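Local coordinates for Tll0287 protein (Thermosynechococcus elongatus, PDB 5B82) that binds a covalently attached heme c with His/Cys axial ligation in a PAS-like domain, and probably serves a redox or sensing role, at residues 39-44 / 72-77; 35-40 / 82-87; 102-107 / 121-126. All coordinates share one frame; numbering follows the deposited sequence. Where two conformers were deposited one is given.

Contact 1: residues 39-44 / 72-77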
loop_
_atom_site.group_PDB
_atom_site.type_symbol
_atom_site.label_atom_id
_atom_site.label_comp_id
_atom_site.label_asym_id
_atom_site.label_seq_id
_atom_site.Cartn_x
_atom_site.Cartn_y
_atom_site.Cartn_z
ATOM N N GLU A 39 7.234 -7.657 -1.737
ATOM C CA GLU A 39 7.574 -7.327 -3.115
ATOM C C GLU A 39 6.629 -8.005 -4.120
ATOM O O GLU A 39 6.255 -7.411 -5.138
ATOM C CB GLU A 39 9.046 -7.632 -3.401
ATOM C CG GLU A 39 9.637 -6.704 -4.464
ATOM C CD GLU A 39 9.754 -5.269 -3.987
ATOM O OE1 GLU A 39 9.779 -5.030 -2.749
ATOM O OE2 GLU A 39 9.812 -4.368 -4.850
ATOM N N GLN A 40 6.216 -9.237 -3.816
ATOM C CA GLN A 40 5.263 -9.964 -4.657
ATOM C C GLN A 40 3.893 -9.308 -4.644
ATOM O O GLN A 40 3.214 -9.245 -5.679
ATOM C CB GLN A 40 5.134 -11.417 -4.195
ATOM C CG GLN A 40 6.252 -12.320 -4.664
ATOM C CD GLN A 40 6.212 -13.692 -4.006
ATOM O OE1 GLN A 40 5.465 -13.914 -3.048
ATOM N NE2 GLN A 40 7.022 -14.617 -4.514
ATOM N N LEU A 41 3.482 -8.827 -3.475
ATOM C CA LEU A 41 2.236 -8.077 -3.363
ATOM C C LEU A 41 2.278 -6.806 -4.231
ATOM O O LEU A 41 1.302 -6.469 -4.929
ATOM C CB LEU A 41 1.970 -7.727 -1.897
ATOM C CG LEU A 41 0.611 -7.130 -1.558
ATOM C CD1 LEU A 41 -0.502 -8.084 -1.980
ATOM C CD2 LEU A 41 0.526 -6.819 -0.067
ATOM N N ASP A 42 3.418 -6.118 -4.204
ATOM C CA ASP A 42 3.591 -4.896 -4.975
ATOM C C ASP A 42 3.556 -5.160 -6.491
ATOM O O ASP A 42 2.869 -4.464 -7.258
ATOM C CB ASP A 42 4.899 -4.213 -4.583
ATOM C CG ASP A 42 4.950 -2.769 -5.034
ATOM O OD1 ASP A 42 4.009 -2.017 -4.690
ATOM O OD2 ASP A 42 5.915 -2.395 -5.745
ATOM N N GLN A 43 4.282 -6.186 -6.912
ATOM C CA GLN A 43 4.306 -6.538 -8.325
ATOM C C GLN A 43 2.929 -7.015 -8.770
ATOM O O GLN A 43 2.542 -6.842 -9.929
ATOM C CB GLN A 43 5.382 -7.585 -8.604
ATOM C CG GLN A 43 6.798 -7.017 -8.548
ATOM C CD GLN A 43 7.117 -6.090 -9.714
ATOM O OE1 GLN A 43 6.855 -6.419 -10.871
ATOM N NE2 GLN A 43 7.689 -4.926 -9.410
ATOM N N MET A 44 2.178 -7.594 -7.839
ATOM C CA MET A 44 0.809 -7.993 -8.139
ATOM C C MET A 44 -0.042 -6.776 -8.430
ATOM O O MET A 44 -0.749 -6.737 -9.451
ATOM C CB MET A 44 0.185 -8.779 -6.989
ATOM C CG MET A 44 -1.338 -8.906 -7.095
ATOM S SD MET A 44 -2.013 -9.791 -5.665
ATOM C CE MET A 44 -3.700 -9.214 -5.681
ATOM N N GLY A 72 -5.325 -5.846 -0.620
ATOM C CA GLY A 72 -5.682 -5.843 0.792
ATOM C C GLY A 72 -6.085 -7.227 1.279
ATOM O O GLY A 72 -5.703 -7.660 2.389
ATOM N N LYS A 73 -6.860 -7.929 0.454
ATOM C CA LYS A 73 -7.252 -9.295 0.801
ATOM C C LYS A 73 -6.018 -10.180 0.977
ATOM O O LYS A 73 -5.889 -10.920 1.970
ATOM C CB LYS A 73 -8.191 -9.881 -0.254
ATOM C CG LYS A 73 -8.776 -11.232 0.110
ATOM C CD LYS A 73 -10.184 -11.398 -0.446
ATOM C CE LYS A 73 -10.174 -11.768 -1.922
ATOM N NZ LYS A 73 -10.094 -13.244 -2.128
ATOM N N GLN A 74 -5.100 -10.080 0.023
ATOM C CA GLN A 74 -3.889 -10.883 0.065
ATOM C C GLN A 74 -3.045 -10.534 1.280
ATOM O O GLN A 74 -2.447 -11.411 1.902
ATOM C CB GLN A 74 -3.064 -10.703 -1.202
ATOM C CG GLN A 74 -1.791 -11.518 -1.187
ATOM C CD GLN A 74 -1.864 -12.722 -2.080
ATOM O OE1 GLN A 74 -1.921 -12.595 -3.303
ATOM N NE2 GLN A 74 -1.865 -13.905 -1.477
ATOM N N ALA A 75 -3.008 -9.251 1.615
ATOM C CA ALA A 75 -2.312 -8.788 2.808
ATOM C C ALA A 75 -2.876 -9.467 4.058
ATOM O O ALA A 75 -2.113 -9.971 4.905
ATOM C CB ALA A 75 -2.421 -7.280 2.925
ATOM N N LYS A 76 -4.204 -9.492 4.175
ATOM C CA LYS A 76 -4.817 -10.191 5.308
ATOM C C LYS A 76 -4.442 -11.670 5.332
ATOM O O LYS A 76 -4.141 -12.227 6.398
ATOM C CB LYS A 76 -6.334 -10.026 5.317
ATOM C CG LYS A 76 -6.786 -8.632 5.694
ATOM C CD LYS A 76 -8.303 -8.533 5.747
ATOM C CE LYS A 76 -8.736 -7.085 5.889
ATOM N NZ LYS A 76 -10.216 -6.955 5.989
ATOM N N GLU A 77 -4.443 -12.297 4.157
ATOM C CA GLU A 77 -4.076 -13.710 4.054
ATOM C C GLU A 77 -2.641 -13.997 4.505
ATOM O O GLU A 77 -2.382 -14.977 5.198
ATOM C CB GLU A 77 -4.292 -14.223 2.628
ATOM C CG GLU A 77 -5.747 -14.202 2.193
ATOM C CD GLU A 77 -5.948 -14.717 0.781
ATOM O OE1 GLU A 77 -4.949 -14.794 0.028
ATOM O OE2 GLU A 77 -7.103 -15.047 0.430
#

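Contact 2: residues 35-40 / 82-87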
loop_
_atom_site.group_PDB
_atom_site.type_symbol
_atom_site.label_atom_id
_atom_site.label_comp_id
_atom_site.label_asym_id
_atom_site.label_seq_id
_atom_site.Cartn_x
_atom_site.Cartn_y
_atom_site.Cartn_z
ATOM N N VAL A 35 10.350 -9.742 3.133
ATOM C CA VAL A 35 10.718 -8.902 1.959
ATOM C C VAL A 35 10.115 -9.427 0.642
ATOM O O VAL A 35 9.517 -8.667 -0.169
ATOM C CB VAL A 35 12.261 -8.750 1.833
ATOM C CG1 VAL A 35 12.664 -8.048 0.528
ATOM C CG2 VAL A 35 12.830 -8.022 3.064
ATOM N N THR A 36 10.245 -10.735 0.444
ATOM C CA THR A 36 9.729 -11.361 -0.766
ATOM C C THR A 36 8.212 -11.236 -0.876
ATOM O O THR A 36 7.696 -10.868 -1.935
ATOM C CB THR A 36 10.117 -12.839 -0.868
ATOM O OG1 THR A 36 11.541 -12.951 -0.912
ATOM C CG2 THR A 36 9.542 -13.446 -2.151
ATOM N N ALA A 37 7.505 -11.529 0.214
ATOM C CA ALA A 37 6.046 -11.464 0.217
ATOM C C ALA A 37 5.562 -10.068 -0.144
ATOM O O ALA A 37 4.661 -9.907 -0.987
ATOM C CB ALA A 37 5.494 -11.872 1.589
ATOM N N ILE A 38 6.162 -9.059 0.489
ATOM C CA ILE A 38 5.761 -7.682 0.200
ATOM C C ILE A 38 6.054 -7.292 -1.256
ATOM O O ILE A 38 5.208 -6.693 -1.940
ATOM C CB ILE A 38 6.404 -6.683 1.169
ATOM C CG1 ILE A 38 5.889 -6.954 2.592
ATOM C CG2 ILE A 38 6.077 -5.247 0.769
ATOM C CD1 ILE A 38 4.373 -7.060 2.670
ATOM N N GLU A 39 7.234 -7.657 -1.737
ATOM C CA GLU A 39 7.574 -7.327 -3.115
ATOM C C GLU A 39 6.629 -8.005 -4.120
ATOM O O GLU A 39 6.255 -7.411 -5.138
ATOM C CB GLU A 39 9.046 -7.632 -3.401
ATOM C CG GLU A 39 9.637 -6.704 -4.464
ATOM C CD GLU A 39 9.754 -5.269 -3.987
ATOM O OE1 GLU A 39 9.779 -5.030 -2.749
ATOM O OE2 GLU A 39 9.812 -4.368 -4.850
ATOM N N GLN A 40 6.216 -9.237 -3.816
ATOM C CA GLN A 40 5.263 -9.964 -4.657
ATOM C C GLN A 40 3.893 -9.308 -4.644
ATOM O O GLN A 40 3.214 -9.245 -5.679
ATOM C CB GLN A 40 5.134 -11.417 -4.195
ATOM C CG GLN A 40 6.252 -12.320 -4.664
ATOM C CD GLN A 40 6.212 -13.692 -4.006
ATOM O OE1 GLN A 40 5.465 -13.914 -3.048
ATOM N NE2 GLN A 40 7.022 -14.617 -4.514
ATOM N N ASN A 82 1.059 -16.193 8.414
ATOM C CA ASN A 82 2.400 -16.116 8.982
ATOM C C ASN A 82 2.497 -15.654 10.441
ATOM O O ASN A 82 3.574 -15.687 11.044
ATOM C CB ASN A 82 3.285 -15.246 8.095
ATOM C CG ASN A 82 3.583 -15.896 6.759
ATOM O OD1 ASN A 82 4.478 -16.736 6.649
ATOM N ND2 ASN A 82 2.827 -15.520 5.738
ATOM N N GLY A 83 1.378 -15.233 11.015
ATOM C CA GLY A 83 1.408 -14.662 12.348
ATOM C C GLY A 83 2.072 -13.296 12.348
ATOM O O GLY A 83 2.708 -12.900 13.330
ATOM N N TRP A 84 1.948 -12.581 11.228
ATOM C CA TRP A 84 2.434 -11.214 11.131
ATOM C C TRP A 84 1.247 -10.263 11.188
ATOM O O TRP A 84 0.101 -10.683 11.068
ATOM C CB TRP A 84 3.152 -10.991 9.790
ATOM C CG TRP A 84 4.295 -11.926 9.518
ATOM C CD1 TRP A 84 5.032 -12.609 10.440
ATOM C CD2 TRP A 84 4.828 -12.282 8.231
ATOM N NE1 TRP A 84 5.991 -13.366 9.807
ATOM C CE2 TRP A 84 5.887 -13.186 8.453
ATOM C CE3 TRP A 84 4.506 -11.928 6.913
ATOM C CZ2 TRP A 84 6.627 -13.744 7.410
ATOM C CZ3 TRP A 84 5.248 -12.482 5.872
ATOM C CH2 TRP A 84 6.298 -13.374 6.128
ATOM N N GLN A 85 1.525 -8.979 11.376
ATOM C CA GLN A 85 0.557 -7.946 11.041
ATOM C C GLN A 85 1.028 -7.386 9.709
ATOM O O GLN A 85 2.205 -7.092 9.560
ATOM C CB GLN A 85 0.561 -6.848 12.092
ATOM C CG GLN A 85 0.041 -7.318 13.443
ATOM C CD GLN A 85 0.734 -6.635 14.589
ATOM O OE1 GLN A 85 0.734 -5.406 14.692
ATOM N NE2 GLN A 85 1.350 -7.427 15.458
ATOM N N VAL A 86 0.119 -7.261 8.745
ATOM C CA VAL A 86 0.456 -6.720 7.421
ATOM C C VAL A 86 -0.624 -5.734 7.044
ATOM O O VAL A 86 -1.808 -6.055 7.129
ATOM C CB VAL A 86 0.503 -7.823 6.340
ATOM C CG1 VAL A 86 0.853 -7.217 4.954
ATOM C CG2 VAL A 86 1.487 -8.905 6.738
ATOM N N ARG A 87 -0.226 -4.537 6.634
ATOM C CA ARG A 87 -1.192 -3.479 6.378
ATOM C C ARG A 87 -0.634 -2.395 5.457
ATOM O O ARG A 87 0.515 -1.964 5.604
ATOM C CB ARG A 87 -1.601 -2.832 7.700
ATOM C CG ARG A 87 -2.787 -1.892 7.599
ATOM C CD ARG A 87 -3.262 -1.494 8.997
ATOM N NE ARG A 87 -2.345 -0.565 9.655
ATOM C CZ ARG A 87 -2.512 0.752 9.685
ATOM N NH1 ARG A 87 -3.566 1.308 9.092
ATOM N NH2 ARG A 87 -1.629 1.517 10.307
#

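Contact 3: residues 102-107 / 121-126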
loop_
_atom_site.group_PDB
_atom_site.type_symbol
_atom_site.label_atom_id
_atom_site.label_comp_id
_atom_site.label_asym_id
_atom_site.label_seq_id
_atom_site.Cartn_x
_atom_site.Cartn_y
_atom_site.Cartn_z
ATOM N N THR A 102 0.067 5.131 14.308
ATOM C CA THR A 102 1.086 5.309 15.334
ATOM C C THR A 102 2.153 6.304 14.913
ATOM O O THR A 102 2.253 6.658 13.735
ATOM C CB THR A 102 1.798 3.987 15.647
ATOM O OG1 THR A 102 2.368 3.465 14.445
ATOM C CG2 THR A 102 0.827 2.965 16.227
ATOM N N ALA A 103 2.948 6.744 15.888
ATOM C CA ALA A 103 4.102 7.600 15.636
ATOM C C ALA A 103 5.071 6.916 14.688
ATOM O O ALA A 103 5.748 7.574 13.899
ATOM C CB ALA A 103 4.801 7.955 16.938
ATOM N N LEU A 104 5.138 5.593 14.753
ATOM C CA LEU A 104 6.008 4.856 13.843
ATOM C C LEU A 104 5.516 4.924 12.401
ATOM O O LEU A 104 6.323 5.039 11.470
ATOM C CB LEU A 104 6.156 3.402 14.283
ATOM C CG LEU A 104 7.050 2.545 13.388
ATOM C CD1 LEU A 104 8.417 3.176 13.169
ATOM C CD2 LEU A 104 7.182 1.154 13.986
ATOM N N ASP A 105 4.206 4.835 12.200
ATOM C CA ASP A 105 3.667 4.968 10.848
ATOM C C ASP A 105 4.105 6.308 10.247
ATOM O O ASP A 105 4.617 6.375 9.110
ATOM C CB ASP A 105 2.136 4.863 10.843
ATOM C CG ASP A 105 1.635 3.439 11.074
ATOM O OD1 ASP A 105 2.358 2.477 10.737
ATOM O OD2 ASP A 105 0.499 3.284 11.568
ATOM N N VAL A 106 3.921 7.367 11.030
ATOM C CA VAL A 106 4.203 8.719 10.574
ATOM C C VAL A 106 5.691 8.888 10.332
ATOM O O VAL A 106 6.106 9.503 9.343
ATOM C CB VAL A 106 3.694 9.789 11.567
ATOM C CG1 VAL A 106 4.078 11.176 11.094
ATOM C CG2 VAL A 106 2.188 9.693 11.722
ATOM N N GLN A 107 6.490 8.328 11.230
ATOM C CA GLN A 107 7.943 8.352 11.110
ATOM C C GLN A 107 8.402 7.680 9.816
ATOM O O GLN A 107 9.301 8.176 9.125
ATOM C CB GLN A 107 8.588 7.647 12.307
ATOM C CG GLN A 107 10.110 7.551 12.221
ATOM C CD GLN A 107 10.699 6.494 13.151
ATOM O OE1 GLN A 107 11.711 5.866 12.830
ATOM N NE2 GLN A 107 10.070 6.298 14.307
ATOM N N PHE A 121 12.787 -0.265 4.635
ATOM C CA PHE A 121 13.695 -0.409 5.760
ATOM C C PHE A 121 13.051 -1.257 6.840
ATOM O O PHE A 121 11.828 -1.405 6.864
ATOM C CB PHE A 121 14.122 0.970 6.300
ATOM C CG PHE A 121 13.038 1.708 7.032
ATOM C CD1 PHE A 121 12.921 1.601 8.412
ATOM C CD2 PHE A 121 12.147 2.524 6.348
ATOM C CE1 PHE A 121 11.926 2.285 9.100
ATOM C CE2 PHE A 121 11.152 3.208 7.026
ATOM C CZ PHE A 121 11.040 3.085 8.413
ATOM N N TRP A 122 13.886 -1.851 7.691
ATOM C CA TRP A 122 13.321 -2.477 8.858
ATOM C C TRP A 122 13.888 -1.925 10.150
ATOM O O TRP A 122 15.005 -1.440 10.228
ATOM C CB TRP A 122 13.214 -4.021 8.786
ATOM C CG TRP A 122 14.445 -4.846 8.519
ATOM C CD1 TRP A 122 15.016 -5.107 7.305
ATOM C CD2 TRP A 122 15.193 -5.605 9.481
ATOM N NE1 TRP A 122 16.095 -5.945 7.454
ATOM C CE2 TRP A 122 16.223 -6.266 8.782
ATOM C CE3 TRP A 122 15.098 -5.775 10.865
ATOM C CZ2 TRP A 122 17.156 -7.075 9.420
ATOM C CZ3 TRP A 122 16.025 -6.585 11.500
ATOM C CH2 TRP A 122 17.039 -7.225 10.776
ATOM N N GLN A 123 13.030 -1.927 11.160
ATOM C CA GLN A 123 13.313 -1.269 12.425
ATOM C C GLN A 123 12.895 -2.210 13.536
ATOM O O GLN A 123 11.913 -2.924 13.382
ATOM C CB GLN A 123 12.483 0.010 12.481
ATOM C CG GLN A 123 12.405 0.697 13.808
ATOM C CD GLN A 123 12.118 2.175 13.653
ATOM O OE1 GLN A 123 12.457 2.779 12.629
ATOM N NE2 GLN A 123 11.495 2.770 14.666
ATOM N N THR A 124 13.630 -2.226 14.647
ATOM C CA THR A 124 13.262 -3.082 15.761
ATOM C C THR A 124 12.948 -2.262 16.996
ATOM O O THR A 124 13.628 -1.269 17.295
ATOM C CB THR A 124 14.369 -4.098 16.119
ATOM O OG1 THR A 124 15.634 -3.430 16.178
ATOM C CG2 THR A 124 14.434 -5.201 15.087
ATOM N N ASP A 125 11.917 -2.681 17.723
ATOM C CA ASP A 125 11.612 -2.056 18.998
ATOM C C ASP A 125 10.899 -3.039 19.924
ATOM O O ASP A 125 10.805 -4.226 19.617
ATOM C CB ASP A 125 10.805 -0.757 18.817
ATOM C CG ASP A 125 9.499 -0.961 18.068
ATOM O OD1 ASP A 125 8.851 -2.022 18.223
ATOM O OD2 ASP A 125 9.108 -0.044 17.315
ATOM N N LYS A 126 10.369 -2.534 21.027
ATOM C CA LYS A 126 9.694 -3.403 21.996
ATOM C C LYS A 126 8.588 -4.239 21.346
ATOM O O LYS A 126 8.317 -5.354 21.772
ATOM C CB LYS A 126 9.133 -2.571 23.149
ATOM C CG LYS A 126 8.226 -1.443 22.694
ATOM C CD LYS A 126 8.054 -0.401 23.786
ATOM C CE LYS A 126 6.805 -0.661 24.595
ATOM N NZ LYS A 126 5.568 -0.400 23.808
#

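Contact 1: residues 39-44 / 72-77
Leu41 sets its CG anti to the backbone N (chi1 -171°), which carries the isobutyl group out from helix 28-49 towards Gln74 and Ala75 of helix 69-82. Gln74 starts in the same way, which lays its CB and CG beside the leucine, and a bend at its second torsion (chi2 105°) then turns the amide off towards Met44. The packing here is aliphatic: Leu41 CD1 lies 3.7 Å from Gln74 CB and is almost as near to CG, the two side chains sliding past each other in opposite directions. Leu41 has been modelled in two conformers, and this fit belongs to one of them. The other methyl of that conformer, CD2, reaches Ala75 CB at 4.2 Å.

The two helices run antiparallel, with an angle of 164° between their directions and a closest approach of 10.7 Å between the axes of the short segments, which together bury 157 Å² of surface against each other. They are neighbouring helices of a PAS-like heme domain, and helix 69-82 begins directly after Cys68, an axial ligand of the heme iron. Nearer that end, the extended chain of Met44 crosses Gln74 obliquely, bringing SD to 3.7 Å from OE1, a van der Waals contact with no hydrogen bond. Leu41 also touches Val71, and Met44 touches Pro70, both on helix 69-82. The heme comes within about 9 Å of the Ala75 side chain. Helix 28-49 also has polar ties elsewhere in the fold: Glu39 OE2 forms a salt bridge with Arg133, and Asp42 OD1 bonds to the hydroxyl of Tyr176.

Contact 2: residues 35-40 / 82-87
Ile38 and Val86 meet tip to tip, CD1 of the isoleucine resting 4.2 Å from CG1 of the valine. Ile38 leaves its helix roughly across the line to the strand, and it is the CG1 branch, anti to the carbonyl carbon (chi1 -64°), that brings CD1 nearer. Its side chain also lies on Tyr176 and Val178 of strand 172-181, while Val86 touches Ala75 and Ala79 of helix 69-82. The contact therefore joins helix 28-49 to the first strand, 85-89, at one edge of the antiparallel sheet of the PAS-like fold. Ala37, one residue before Ile38, points its methyl at the six-membered end of Trp84, where CB comes to 4.3 Å from CZ3; it lies at the edge of the indole, close to the ring plane, and not over a face. One face of that ring is taken by Asn82 CB, 3.3 Å above the plane and over its centre. The pyrrole side is held too, because NE1 donates a hydrogen bond to Glu30 OE2, further back on helix 28-49.

Contact 3: residues 102-107 / 121-126
Leu104 and Gln107, on the first turns of helix 103-114, face Gln123 and Asp125 of strand 120-125, the outer strand of the PAS-like domain's antiparallel sheet opposite strand 85-89. Helix and strand run roughly antiparallel, at 153°, with 11.8 Å between their short axes at closest approach.

The van der Waals part is the packing of Leu104 against polar side chains. Its CG stands anti to the backbone N, sending both methyls towards the strand. CD1 lies over a face of the Gln123 amide, 3.9 Å from its CD, as leucine and glutamine slide past each other. CD2 turns instead to the carboxylate of Asp125, 4.0 Å from OD2. The same leucine packs on His130 and Phe132 of strand 128-136.

The polar part is a meeting of amides. Gln107 and Gln123, both extended, approach from opposite directions, their CD atoms 4.6 Å apart and their planes turned 33° against each other. With Gln123 cut back to an alanine, the space beside Leu104 CD1 is likely to be left unfilled and the Gln107 amide, without its facing partner, freer to turn.

The polar partners of Asp125 OD1 lie beyond these segments: it takes hydrogen bonds from His130 NE2 and Glu127 N.

The helix start is fixed by a capping box. Asp105 N donates to Thr102 OG1 at 3.2 Å, and the reciprocal bond from Thr102 N to Asp105 OD2 is weak. OD2 is also an acceptor for Arg101 N and forms a salt bridge with Arg87, three contacts on one carboxylate oxygen, of which the bond from Thr102 N is long at 3.3 Å.

In the fold
Contacts 1 and 2 start from the same helix, 28-49, and share Glu39 and Gln40; their centres lie about 8 Å apart, and Ala75 O touches Val86 CB. Helix 69-82 and strand 85-89, their second partners, follow each other along the chain, so one long helix packs on the first strand and on the helix next to the heme ligand Cys68. Contact 3 comes later, its centre about 16 Å from that of contact 2 and about 21 Å from that of contact 1. Away from the heme, it closes the other edge of the four-stranded sheet, at strand 120-125. The Arg87–Asp105 salt bridge connects contacts 2 and 3, linking strand 85-89 to helix 103-114.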